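Local coordinates for probable zinc protease (Pseudomonas aeruginosa, PDB 4NNZ), which forms one subunit of a heterodimeric M16-family protein that probably works as a zinc-dependent metallopeptidase, at residues S285-E288 and R289-L293; D137-P140 and N141-A144; A200-V203 and K204-K208. All coordinates share one frame; numbering follows the deposited sequence.

Contact 1: S285-E288 and R289-L293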
loop_
_atom_site.group_PDB
_atom_site.type_symbol
_atom_site.label_atom_id
_atom_site.label_comp_id
_atom_site.label_asym_id
_atom_site.label_seq_id
_atom_site.Cartn_x
_atom_site.Cartn_y
_atom_site.Cartn_z
ATOM N N SER A 285 3.486 -14.276 34.639
ATOM C CA SER A 285 3.598 -15.403 35.503
ATOM C C SER A 285 4.148 -16.592 34.798
ATOM O O SER A 285 5.030 -17.253 35.282
ATOM C CB SER A 285 2.226 -15.765 35.957
ATOM O OG SER A 285 1.315 -15.046 35.209
ATOM N N ARG A 286 3.551 -16.919 33.681
ATOM C CA ARG A 286 4.007 -18.024 32.902
ATOM C C ARG A 286 5.331 -17.942 32.156
ATOM O O ARG A 286 6.051 -18.903 32.144
ATOM C CB ARG A 286 2.894 -18.498 32.019
ATOM C CG ARG A 286 1.639 -18.704 32.798
ATOM C CD ARG A 286 0.586 -19.346 31.949
ATOM N NE ARG A 286 -0.617 -19.557 32.707
ATOM C CZ ARG A 286 -1.677 -20.189 32.263
ATOM N NH1 ARG A 286 -1.685 -20.683 31.059
ATOM N NH2 ARG A 286 -2.723 -20.323 33.039
ATOM N N LEU A 287 5.621 -16.845 31.469
ATOM C CA LEU A 287 6.817 -16.791 30.643
ATOM C C LEU A 287 7.988 -16.025 31.189
ATOM O O LEU A 287 9.105 -16.414 31.022
ATOM C CB LEU A 287 6.477 -16.277 29.267
ATOM C CG LEU A 287 5.471 -17.139 28.565
ATOM C CD1 LEU A 287 5.322 -16.684 27.138
ATOM C CD2 LEU A 287 5.905 -18.578 28.611
ATOM N N GLU A 288 7.716 -14.885 31.786
ATOM C CA GLU A 288 8.703 -14.118 32.526
ATOM C C GLU A 288 9.184 -14.753 33.814
ATOM O O GLU A 288 10.352 -14.784 34.124
ATOM C CB GLU A 288 8.138 -12.771 32.840
ATOM C CG GLU A 288 9.186 -11.724 32.941
ATOM C CD GLU A 288 8.627 -10.398 33.366
ATOM O OE1 GLU A 288 7.658 -9.920 32.757
ATOM O OE2 GLU A 288 9.171 -9.826 34.314
ATOM N N ARG A 289 8.233 -15.147 34.618
ATOM C CA ARG A 289 8.519 -15.911 35.784
ATOM C C ARG A 289 8.164 -17.286 35.328
ATOM O O ARG A 289 7.655 -17.436 34.273
ATOM C CB ARG A 289 7.639 -15.448 36.922
ATOM C CG ARG A 289 7.781 -13.978 37.185
ATOM C CD ARG A 289 7.245 -13.565 38.528
ATOM N NE ARG A 289 5.850 -13.906 38.701
ATOM C CZ ARG A 289 4.854 -13.179 38.248
ATOM N NH1 ARG A 289 5.111 -12.083 37.591
ATOM N NH2 ARG A 289 3.615 -13.541 38.473
ATOM N N GLY A 290 8.487 -18.314 36.071
ATOM C CA GLY A 290 7.869 -19.602 35.861
ATOM C C GLY A 290 8.375 -20.374 34.673
ATOM O O GLY A 290 7.969 -21.473 34.437
ATOM N N GLU A 291 9.244 -19.773 33.900
ATOM C CA GLU A 291 9.803 -20.440 32.761
ATOM C C GLU A 291 10.972 -19.663 32.284
ATOM O O GLU A 291 11.832 -20.193 31.650
ATOM C CB GLU A 291 8.800 -20.553 31.671
ATOM C CG GLU A 291 8.529 -21.960 31.260
ATOM C CD GLU A 291 7.381 -22.027 30.308
ATOM O OE1 GLU A 291 6.228 -21.954 30.776
ATOM O OE2 GLU A 291 7.636 -22.129 29.101
ATOM N N GLU A 292 10.959 -18.379 32.564
ATOM C CA GLU A 292 12.066 -17.510 32.271
ATOM C C GLU A 292 12.328 -17.387 30.809
ATOM O O GLU A 292 13.414 -17.076 30.409
ATOM C CB GLU A 292 13.319 -18.019 32.939
ATOM C CG GLU A 292 13.098 -18.821 34.201
ATOM C CD GLU A 292 14.274 -19.711 34.519
ATOM O OE1 GLU A 292 15.123 -19.920 33.633
ATOM O OE2 GLU A 292 14.353 -20.202 35.655
ATOM N N LEU A 293 11.321 -17.615 30.002
ATOM C CA LEU A 293 11.463 -17.491 28.572
ATOM C C LEU A 293 11.757 -16.084 28.052
ATOM O O LEU A 293 12.562 -15.900 27.189
ATOM C CB LEU A 293 10.218 -18.054 27.935
ATOM C CG LEU A 293 10.260 -18.339 26.460
ATOM C CD1 LEU A 293 11.428 -19.227 26.161
ATOM C CD2 LEU A 293 8.982 -19.034 26.110
#

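Contact 2: D137-P140 and N141-A144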
loop_
_atom_site.group_PDB
_atom_site.type_symbol
_atom_site.label_atom_id
_atom_site.label_comp_id
_atom_site.label_asym_id
_atom_site.label_seq_id
_atom_site.Cartn_x
_atom_site.Cartn_y
_atom_site.Cartn_z
ATOM N N ASP A 137 14.267 6.269 10.976
ATOM C CA ASP A 137 15.397 5.572 10.448
ATOM C C ASP A 137 16.502 5.319 11.450
ATOM O O ASP A 137 17.075 4.270 11.467
ATOM C CB ASP A 137 15.956 6.344 9.286
ATOM C CG ASP A 137 15.124 6.234 8.069
ATOM O OD1 ASP A 137 14.236 5.409 8.017
ATOM O OD2 ASP A 137 15.353 6.972 7.135
ATOM N N ASP A 138 16.812 6.290 12.270
ATOM C CA ASP A 138 17.857 6.108 13.227
ATOM C C ASP A 138 17.356 5.586 14.552
ATOM O O ASP A 138 18.120 5.377 15.446
ATOM C CB ASP A 138 18.663 7.379 13.393
ATOM C CG ASP A 138 19.297 7.828 12.112
ATOM O OD1 ASP A 138 19.264 7.081 11.132
ATOM O OD2 ASP A 138 19.845 8.930 12.072
ATOM N N ASN A 139 16.069 5.374 14.667
ATOM C CA ASN A 139 15.555 4.710 15.819
ATOM C C ASN A 139 15.238 3.293 15.452
ATOM O O ASN A 139 14.296 3.037 14.762
ATOM C CB ASN A 139 14.314 5.414 16.296
ATOM C CG ASN A 139 13.705 4.760 17.495
ATOM O OD1 ASN A 139 14.127 3.714 17.911
ATOM N ND2 ASN A 139 12.702 5.379 18.053
ATOM N N PRO A 140 16.019 2.343 15.910
ATOM C CA PRO A 140 15.892 0.971 15.436
ATOM C C PRO A 140 14.558 0.296 15.695
ATOM O O PRO A 140 14.122 -0.442 14.853
ATOM C CB PRO A 140 17.015 0.251 16.155
ATOM C CG PRO A 140 17.251 1.043 17.351
ATOM C CD PRO A 140 17.056 2.455 16.933
ATOM N N ASN A 141 13.954 0.494 16.835
ATOM C CA ASN A 141 12.627 -0.008 17.033
ATOM C C ASN A 141 11.558 0.619 16.196
ATOM O O ASN A 141 10.664 -0.037 15.793
ATOM C CB ASN A 141 12.264 0.006 18.480
ATOM C CG ASN A 141 13.191 -0.829 19.279
ATOM O OD1 ASN A 141 13.312 -2.019 19.045
ATOM N ND2 ASN A 141 13.887 -0.208 20.205
ATOM N N ALA A 142 11.645 1.907 15.970
ATOM C CA ALA A 142 10.714 2.584 15.125
ATOM C C ALA A 142 10.809 2.056 13.720
ATOM O O ALA A 142 9.830 1.949 13.042
ATOM C CB ALA A 142 10.972 4.071 15.155
ATOM N N LEU A 143 12.021 1.787 13.289
ATOM C CA LEU A 143 12.303 1.323 11.963
ATOM C C LEU A 143 11.721 -0.018 11.696
ATOM O O LEU A 143 11.126 -0.248 10.684
ATOM C CB LEU A 143 13.805 1.215 11.789
ATOM C CG LEU A 143 14.421 1.066 10.414
ATOM C CD1 LEU A 143 15.887 1.353 10.470
ATOM C CD2 LEU A 143 14.245 -0.307 9.854
ATOM N N ALA A 144 11.933 -0.910 12.628
ATOM C CA ALA A 144 11.436 -2.244 12.544
ATOM C C ALA A 144 9.944 -2.257 12.499
ATOM O O ALA A 144 9.371 -2.984 11.760
ATOM C CB ALA A 144 11.921 -3.035 13.735
#

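Contact 3: A200-V203 and K204-K208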
loop_
_atom_site.group_PDB
_atom_site.type_symbol
_atom_site.label_atom_id
_atom_site.label_comp_id
_atom_site.label_asym_id
_atom_site.label_seq_id
_atom_site.Cartn_x
_atom_site.Cartn_y
_atom_site.Cartn_z
ATOM N N ALA A 200 -23.866 24.889 27.018
ATOM C CA ALA A 200 -23.988 24.367 25.689
ATOM C C ALA A 200 -24.518 25.398 24.751
ATOM O O ALA A 200 -24.211 25.385 23.587
ATOM C CB ALA A 200 -24.871 23.149 25.692
ATOM N N ASP A 201 -25.380 26.251 25.246
ATOM C CA ASP A 201 -25.865 27.355 24.462
ATOM C C ASP A 201 -24.823 28.386 24.166
ATOM O O ASP A 201 -24.803 28.983 23.118
ATOM C CB ASP A 201 -27.095 27.941 25.087
ATOM C CG ASP A 201 -28.311 27.203 24.684
ATOM O OD1 ASP A 201 -28.529 27.044 23.479
ATOM O OD2 ASP A 201 -29.032 26.741 25.563
ATOM N N GLU A 202 -23.971 28.606 25.124
ATOM C CA GLU A 202 -22.923 29.528 24.924
ATOM C C GLU A 202 -22.049 29.030 23.807
ATOM O O GLU A 202 -21.712 29.773 22.935
ATOM C CB GLU A 202 -22.117 29.566 26.200
ATOM C CG GLU A 202 -21.272 30.791 26.418
ATOM C CD GLU A 202 -21.015 31.013 27.882
ATOM O OE1 GLU A 202 -21.233 32.144 28.373
ATOM O OE2 GLU A 202 -20.625 30.041 28.540
ATOM N N VAL A 203 -21.671 27.766 23.843
ATOM C CA VAL A 203 -20.816 27.207 22.810
ATOM C C VAL A 203 -21.492 27.221 21.448
ATOM O O VAL A 203 -20.892 27.532 20.445
ATOM C CB VAL A 203 -20.402 25.773 23.156
ATOM C CG1 VAL A 203 -19.598 25.165 22.038
ATOM C CG2 VAL A 203 -19.622 25.732 24.435
ATOM N N LYS A 204 -22.771 26.920 21.433
ATOM C CA LYS A 204 -23.489 26.834 20.201
ATOM C C LYS A 204 -23.418 28.155 19.508
ATOM O O LYS A 204 -23.248 28.226 18.320
ATOM C CB LYS A 204 -24.931 26.511 20.490
ATOM C CG LYS A 204 -25.820 26.571 19.277
ATOM C CD LYS A 204 -27.134 25.845 19.534
ATOM C CE LYS A 204 -27.684 25.170 18.287
ATOM N NZ LYS A 204 -28.417 23.917 18.577
ATOM N N THR A 205 -23.542 29.213 20.266
ATOM C CA THR A 205 -23.521 30.527 19.704
ATOM C C THR A 205 -22.215 30.894 19.057
ATOM O O THR A 205 -22.195 31.501 18.026
ATOM C CB THR A 205 -23.867 31.540 20.785
ATOM O OG1 THR A 205 -25.171 31.256 21.265
ATOM C CG2 THR A 205 -23.833 32.920 20.249
ATOM N N LEU A 206 -21.121 30.576 19.710
ATOM C CA LEU A 206 -19.808 30.897 19.194
ATOM C C LEU A 206 -19.456 30.167 17.936
ATOM O O LEU A 206 -18.802 30.697 17.082
ATOM C CB LEU A 206 -18.748 30.723 20.251
ATOM C CG LEU A 206 -18.957 31.732 21.352
ATOM C CD1 LEU A 206 -19.859 31.120 22.380
ATOM C CD2 LEU A 206 -17.651 32.171 21.969
ATOM N N ALA A 207 -19.895 28.939 17.839
ATOM C CA ALA A 207 -19.549 28.135 16.721
ATOM C C ALA A 207 -20.082 28.763 15.456
ATOM O O ALA A 207 -19.382 28.850 14.462
ATOM C CB ALA A 207 -20.139 26.764 16.910
ATOM N N LYS A 208 -21.331 29.197 15.495
ATOM C CA LYS A 208 -21.948 29.840 14.363
ATOM C C LYS A 208 -21.214 31.089 14.091
ATOM O O LYS A 208 -20.995 31.444 12.964
ATOM C CB LYS A 208 -23.389 30.159 14.656
ATOM C CG LYS A 208 -24.262 28.935 14.688
ATOM C CD LYS A 208 -25.320 29.051 15.754
ATOM C CE LYS A 208 -25.590 27.707 16.414
ATOM N NZ LYS A 208 -26.970 27.601 16.969
#

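Contact 1: S285-E288 and R289-L293
The guanidinium of R289 lies over S285 at the end of helix 282-288: one face carries S285 CA, 3.5 Å above the plane and nearer the edge of the group than its centre, while R289 NH2 is 3.6 Å from S285 CB. A bend at the third torsion (chi3 -58°) folds the arginine back along the helix it has just left. Y279 holds this group through a hydrogen bond from NH2 to its carbonyl O and through a cation-pi contact with its ring. The second flat group is the E291 carboxylate. The E291 side chain runs alongside that of L287, pointing the same way, and E291 OE2 lies 4.0 Å from L287 CD2.

R289 is the first residue to leave helical geometry, and G290 follows with positive phi (76°). Beyond them L293 N comes to 2.7 Å from L287 O, a weak bond with an N-H...O angle of 120°. Beside this bond, L287 CD2 and L293 CD2 meet at 4.0 Å, side by side.

This helix-to-strand turn packs against helix 325-341: L287 touches L332 and Q335, L293 touches Q327, and R286 forms a salt bridge to D338. L287 and E288 also reach V294, where strand 294-301 begins.

Contact 2: D137-P140 and N141-A144
D137 meets L143 through its backbone: L143 CD1 comes to 3.3 Å from D137 O. That methyl is delivered by a leucine whose CG stands anti to its own nitrogen (chi1 -166°), with CB directed toward residues 137-140. The D137 carboxylate forms a salt bridge from OD1 to R132 of the same helix, 118-137.

N139 is at the N-cap position of helix 140-152, in the short connection that follows helix 118-137. N139 O starts the helical bonding by accepting L143 N at 3.0 Å, the N-H...O angle being 152°. The N139 side chain extends beside A142: N139 CB lies 3.8 Å from A142 CB, and N139 ND2 lies 3.6 Å from the same A142 CB, a plain van der Waals approach.

P140 opens the first turn, where a residue without an amide hydrogen costs no helical bond. P140 O accepts A144 N at 3.2 Å with an N-H...O angle of 161°, the donor tilted out of the carbonyl plane. L143 CB is 3.5 Å from P140 O. Outside the turn, P140 rests on V240 and A144 on L238, both in strand 233-240.

Contact 3: A200-V203 and K204-K208
T205 grips the carbonyl oxygen of D201 twice, one turn back along helix 200-211. Both its backbone N, at 3.1 Å from D201 O, and its hydroxyl OG1, at 3.0 Å from D201 O, donate to that oxygen. The motif is an alpha-helical i to i+4 bond doubled by a threonine side chain that folds back on its own helix. OG1 can do this because chi1 of -61° sets it beside the backbone N. The two donors come in from opposite faces of the carbonyl plane, so the oxygen is engaged above and below.

Flanking this pair are the ordinary bonds of the helix. K204 N reaches A200 O at 3.0 Å, and A207 N reaches V203 O at 3.1 Å with an N-H...O angle of 155°. The intervening bond, from L206 N to E202 O, is weak, and the modelled place of that oxygen is doubtful, so little weight rests on it.

Farther out, the start of the helix is fixed by two polar partners: A200 N bonds to E22 OE1, and E202 N to the hydroxyl of T199, the residue just before the helix. The apolar side is set against neighbouring parts of the chain. V203 touches V198, A207 touches L12, and L206 packs on P101 and L104 of helix 100-112. K204, its chain bent at chi3 and chi4, forms a cation-pi contact with F10 in strand 7-11. D201, nearly one turn earlier, carries the opposite charge, but the two charged ends do not meet: D201 OD1 stays 5.8 Å from K204 NZ.

In the fold
The three contacts follow one another along the chain in the order contact 2, contact 3, contact 1, and none touches another. Contacts 1 and 2 are the closest pair, with centres about 28 Å apart and nearest atoms about 16 Å apart. Contact 3 lies on the opposite side of the chain's centre from both, its centre about 56 Å from that of contact 1 and about 45 Å from that of contact 2. Contact 2 lies in the part of the sequence matching the insulinase (M16) family, whereas contacts 1 and 3 lie in the part matching the M16 inactive domain. The other chain of the assembly touches none of them, and no metal ion takes part in any of the three.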